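Local structure of lysine-sensitive aspartokinase 3 (Escherichia coli, 2J0W) at residues A137-T148 with E176-S187. The protein catalyses the ATP-dependent phosphorylation of L-aspartate to 4-phospho-L-aspartate, the first step toward lysine, and is feedback-inhibited by lysine. Residues are numbered along the deposited sequence; the frame is centred on the assembly and turned at random.
With ASP (aspartic acid), chain B.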
loop_
_atom_site.group_PDB
_atom_site.type_symbol
_atom_site.label_atom_id
_atom_site.label_comp_id
_atom_site.label_asym_id
_atom_site.label_seq_id
_atom_site.Cartn_x
_atom_site.Cartn_y
_atom_site.Cartn_z
ATOM N N ALA A 137 34.325 -2.828 39.720
ATOM C CA ALA A 137 33.417 -2.289 38.710
ATOM C C ALA A 137 33.997 -1.022 38.128
ATOM O O ALA A 137 34.220 -0.057 38.853
ATOM C CB ALA A 137 32.044 -1.990 39.331
ATOM N N GLN A 138 34.254 -1.015 36.826
ATOM C CA GLN A 138 34.800 0.183 36.208
ATOM C C GLN A 138 33.853 0.869 35.222
ATOM O O GLN A 138 33.026 0.236 34.562
ATOM C CB GLN A 138 36.151 -0.131 35.550
ATOM C CG GLN A 138 36.132 -1.356 34.637
ATOM C CD GLN A 138 37.509 -1.700 34.135
ATOM O OE1 GLN A 138 38.215 -0.845 33.584
ATOM N NE2 GLN A 138 37.908 -2.973 34.305
ATOM N N TRP A 139 33.998 2.185 35.149
ATOM C CA TRP A 139 33.193 3.033 34.286
ATOM C C TRP A 139 33.818 3.040 32.897
ATOM O O TRP A 139 35.045 3.044 32.768
ATOM C CB TRP A 139 33.167 4.449 34.870
ATOM C CG TRP A 139 32.291 5.423 34.158
ATOM C CD1 TRP A 139 30.954 5.625 34.354
ATOM C CD2 TRP A 139 32.693 6.344 33.138
ATOM N NE1 TRP A 139 30.499 6.617 33.514
ATOM C CE2 TRP A 139 31.545 7.073 32.755
ATOM C CE3 TRP A 139 33.915 6.623 32.504
ATOM C CZ2 TRP A 139 31.581 8.069 31.768
ATOM C CZ3 TRP A 139 33.951 7.615 31.519
ATOM C CH2 TRP A 139 32.789 8.323 31.161
ATOM N N PHE A 140 32.977 3.031 31.862
ATOM C CA PHE A 140 33.459 3.045 30.483
ATOM C C PHE A 140 32.600 3.953 29.618
ATOM O O PHE A 140 31.377 3.924 29.716
ATOM C CB PHE A 140 33.442 1.637 29.898
ATOM C CG PHE A 140 34.081 1.546 28.549
ATOM C CD1 PHE A 140 35.463 1.630 28.416
ATOM C CD2 PHE A 140 33.307 1.402 27.406
ATOM C CE1 PHE A 140 36.071 1.570 27.153
ATOM C CE2 PHE A 140 33.904 1.341 26.135
ATOM C CZ PHE A 140 35.287 1.424 26.011
ATOM N N ASP A 141 33.246 4.736 28.758
ATOM C CA ASP A 141 32.556 5.679 27.861
ATOM C C ASP A 141 32.200 5.049 26.498
ATOM O O ASP A 141 33.038 5.035 25.589
ATOM C CB ASP A 141 33.460 6.902 27.644
ATOM C CG ASP A 141 32.778 8.013 26.865
ATOM O OD1 ASP A 141 31.897 7.731 26.017
ATOM O OD2 ASP A 141 33.143 9.185 27.095
ATOM N N VAL A 142 30.968 4.555 26.336
ATOM C CA VAL A 142 30.594 3.925 25.071
ATOM C C VAL A 142 31.014 4.711 23.868
ATOM O O VAL A 142 31.280 4.136 22.817
ATOM C CB VAL A 142 29.082 3.706 24.886
ATOM C CG1 VAL A 142 28.675 2.349 25.413
ATOM C CG2 VAL A 142 28.312 4.824 25.528
ATOM N N ARG A 143 31.067 6.023 23.996
ATOM C CA ARG A 143 31.444 6.827 22.847
ATOM C C ARG A 143 32.759 6.385 22.215
ATOM O O ARG A 143 32.983 6.608 21.024
ATOM C CB ARG A 143 31.471 8.300 23.235
ATOM C CG ARG A 143 30.087 8.803 23.582
ATOM C CD ARG A 143 30.110 10.241 24.004
ATOM N NE ARG A 143 30.824 10.401 25.262
ATOM C CZ ARG A 143 30.975 11.562 25.892
ATOM N NH1 ARG A 143 30.456 12.682 25.387
ATOM N NH2 ARG A 143 31.664 11.602 27.020
ATOM N N LYS A 144 33.619 5.737 22.994
ATOM C CA LYS A 144 34.886 5.252 22.446
ATOM C C LYS A 144 34.608 4.103 21.483
ATOM O O LYS A 144 35.424 3.798 20.615
ATOM C CB LYS A 144 35.810 4.743 23.548
ATOM C CG LYS A 144 36.215 5.767 24.580
ATOM C CD LYS A 144 37.068 5.100 25.651
ATOM C CE LYS A 144 37.262 5.996 26.867
ATOM N NZ LYS A 144 37.793 5.208 28.017
ATOM N N VAL A 145 33.448 3.471 21.632
ATOM C CA VAL A 145 33.100 2.350 20.781
ATOM C C VAL A 145 31.892 2.495 19.879
ATOM O O VAL A 145 31.925 2.044 18.733
ATOM C CB VAL A 145 32.926 1.096 21.620
ATOM C CG1 VAL A 145 31.963 0.145 20.943
ATOM C CG2 VAL A 145 34.291 0.434 21.813
ATOM N N MET A 146 30.830 3.116 20.384
ATOM C CA MET A 146 29.587 3.291 19.628
ATOM C C MET A 146 29.665 4.341 18.526
ATOM O O MET A 146 29.129 5.439 18.683
ATOM C CB MET A 146 28.465 3.665 20.604
ATOM C CG MET A 146 27.083 3.760 19.999
ATOM S SD MET A 146 26.556 2.175 19.339
ATOM C CE MET A 146 26.256 1.304 20.824
ATOM N N ARG A 147 30.323 4.015 17.413
ATOM C CA ARG A 147 30.442 4.953 16.296
ATOM C C ARG A 147 29.156 5.010 15.500
ATOM O O ARG A 147 28.580 3.969 15.177
ATOM C CB ARG A 147 31.550 4.539 15.347
ATOM C CG ARG A 147 31.847 5.595 14.287
ATOM C CD ARG A 147 33.134 6.300 14.637
ATOM N NE ARG A 147 33.134 6.679 16.047
ATOM C CZ ARG A 147 34.234 6.804 16.782
ATOM N NH1 ARG A 147 35.425 6.579 16.233
ATOM N NH2 ARG A 147 34.144 7.143 18.062
ATOM N N THR A 148 28.704 6.219 15.165
ATOM C CA THR A 148 27.476 6.375 14.383
ATOM C C THR A 148 27.707 7.400 13.288
ATOM O O THR A 148 28.768 7.983 13.199
ATOM C CB THR A 148 26.287 6.869 15.260
ATOM O OG1 THR A 148 26.458 8.260 15.580
ATOM C CG2 THR A 148 26.211 6.063 16.555
ATOM N N GLU A 176 39.116 -8.126 32.607
ATOM C CA GLU A 176 39.578 -7.665 33.915
ATOM C C GLU A 176 38.480 -7.763 34.958
ATOM O O GLU A 176 38.695 -8.272 36.053
ATOM C CB GLU A 176 40.022 -6.208 33.855
ATOM C CG GLU A 176 41.143 -5.913 32.915
ATOM C CD GLU A 176 41.450 -4.433 32.883
ATOM O OE1 GLU A 176 40.525 -3.644 32.586
ATOM O OE2 GLU A 176 42.609 -4.059 33.161
ATOM N N GLY A 177 37.304 -7.255 34.622
ATOM C CA GLY A 177 36.220 -7.300 35.577
ATOM C C GLY A 177 34.914 -6.766 35.036
ATOM O O GLY A 177 34.575 -6.975 33.873
ATOM N N LEU A 178 34.183 -6.058 35.885
ATOM C CA LEU A 178 32.895 -5.518 35.498
ATOM C C LEU A 178 33.010 -4.181 34.796
ATOM O O LEU A 178 33.910 -3.381 35.077
ATOM C CB LEU A 178 32.001 -5.385 36.724
ATOM C CG LEU A 178 30.535 -5.617 36.402
ATOM C CD1 LEU A 178 30.392 -6.948 35.666
ATOM C CD2 LEU A 178 29.722 -5.613 37.689
ATOM N N VAL A 179 32.074 -3.939 33.885
ATOM C CA VAL A 179 32.072 -2.712 33.112
ATOM C C VAL A 179 30.702 -2.071 33.028
ATOM O O VAL A 179 29.735 -2.678 32.592
ATOM C CB VAL A 179 32.598 -2.980 31.710
ATOM C CG1 VAL A 179 32.607 -1.694 30.896
ATOM C CG2 VAL A 179 33.993 -3.571 31.813
ATOM N N ILE A 180 30.632 -0.827 33.464
ATOM C CA ILE A 180 29.389 -0.083 33.443
ATOM C C ILE A 180 29.550 1.015 32.399
ATOM O O ILE A 180 30.527 1.779 32.428
ATOM C CB ILE A 180 29.110 0.526 34.830
ATOM C CG1 ILE A 180 29.225 -0.578 35.881
ATOM C CG2 ILE A 180 27.728 1.166 34.874
ATOM C CD1 ILE A 180 28.477 -1.830 35.510
ATOM N N THR A 181 28.611 1.079 31.459
ATOM C CA THR A 181 28.676 2.098 30.427
ATOM C C THR A 181 27.277 2.642 30.128
ATOM O O THR A 181 26.289 2.201 30.734
ATOM C CB THR A 181 29.350 1.547 29.149
ATOM O OG1 THR A 181 29.557 2.627 28.237
ATOM C CG2 THR A 181 28.497 0.440 28.483
ATOM N N GLN A 182 27.183 3.581 29.193
ATOM C CA GLN A 182 25.889 4.194 28.881
ATOM C C GLN A 182 25.241 3.882 27.540
ATOM O O GLN A 182 25.902 3.831 26.507
ATOM C CB GLN A 182 26.010 5.713 29.030
ATOM C CG GLN A 182 27.262 6.312 28.413
ATOM C CD GLN A 182 28.533 5.963 29.162
ATOM O OE1 GLN A 182 29.603 5.850 28.560
ATOM N NE2 GLN A 182 28.430 5.801 30.477
ATOM N N GLY A 183 23.934 3.674 27.551
ATOM C CA GLY A 183 23.254 3.411 26.298
ATOM C C GLY A 183 22.761 4.740 25.754
ATOM O O GLY A 183 23.000 5.778 26.378
ATOM N N PHE A 184 22.100 4.714 24.597
ATOM C CA PHE A 184 21.530 5.917 23.983
ATOM C C PHE A 184 22.502 6.881 23.280
ATOM O O PHE A 184 22.103 7.584 22.339
ATOM C CB PHE A 184 20.735 6.674 25.049
ATOM C CG PHE A 184 20.143 7.967 24.582
ATOM C CD1 PHE A 184 19.276 7.998 23.493
ATOM C CD2 PHE A 184 20.345 9.139 25.312
ATOM C CE1 PHE A 184 18.597 9.179 23.142
ATOM C CE2 PHE A 184 19.670 10.337 24.974
ATOM C CZ PHE A 184 18.791 10.353 23.889
ATOM N N ILE A 185 23.760 6.920 23.718
ATOM C CA ILE A 185 24.724 7.832 23.114
ATOM C C ILE A 185 25.836 7.208 22.278
ATOM O O ILE A 185 26.151 6.021 22.404
ATOM C CB ILE A 185 25.407 8.714 24.169
ATOM C CG1 ILE A 185 26.315 7.864 25.059
ATOM C CG2 ILE A 185 24.357 9.408 25.012
ATOM C CD1 ILE A 185 27.097 8.681 26.078
ATOM N N GLY A 186 26.426 8.040 21.424
ATOM C CA GLY A 186 27.510 7.599 20.572
ATOM C C GLY A 186 28.335 8.796 20.146
ATOM O O GLY A 186 28.122 9.899 20.645
ATOM N N SER A 187 29.279 8.580 19.234
ATOM C CA SER A 187 30.113 9.663 18.729
ATOM C C SER A 187 30.242 9.482 17.239
ATOM O O SER A 187 30.393 8.369 16.749
ATOM C CB SER A 187 31.502 9.648 19.381
ATOM O OG SER A 187 32.169 8.423 19.139
HETATM N N ASP B . 17.747 8.193 28.219
HETATM C CA ASP B . 17.092 8.166 26.914
HETATM C C ASP B . 15.626 8.591 27.143
HETATM O O ASP B . 15.306 9.033 28.274
HETATM C CB ASP B . 17.241 6.746 26.285
HETATM C CG ASP B . 16.488 5.589 26.977
HETATM O OD1 ASP B . 15.788 5.853 28.004
HETATM O OD2 ASP B . 16.593 4.402 26.498
HETATM O OXT ASP B . 14.791 8.440 26.186
#
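The hydroxyl of Ser187 bridges two residues of the segment 137-148: OG donates to the carbonyl O of Arg143 (2.7 Å) and accepts from NH2 of Arg147 (2.6 Å). The Arg147 chain, bent at chi2 and chi3, turns its guanidinium back side-on, so that NE also reaches Ser187 O at 3.3 Å. Thr148 N meets that same carbonyl oxygen from the opposite face of its plane. Where the parallel strand pairing ends, side chains bridge the gap before backbone bonding resumes with Ser187 N to Met146 O. Thr181 donates through OG1 to Phe140 O (2.7 Å) from above the carbonyl plane. Gln182, folded at chi2 (-70°), brings OE1 to Val142 N, which donates to it (2.9 Å); OE1 also sits close to the carbonyl O of Phe140 without bonding to it. Val142 lies against Ile185, and Phe140 CB rests against Val179 CG1. At the far end, Gln138 crosses Glu176 at about a right angle; Gln138 NE2 donates to Glu176 OE1 (3.2 Å) from above the carboxylate plane, while Arg173 forms a salt bridge with the same oxygen. The two parallel strands and helix 159-176 form a beta-alpha-beta unit at one edge of the amino acid kinase sheet. Phe184 lays a ring face against the bound aspartate; helix 108-131 packs against Trp139 and Gln182, helix 159-176 against Phe140, and strand 33-38 continues the sheet beyond 178-182.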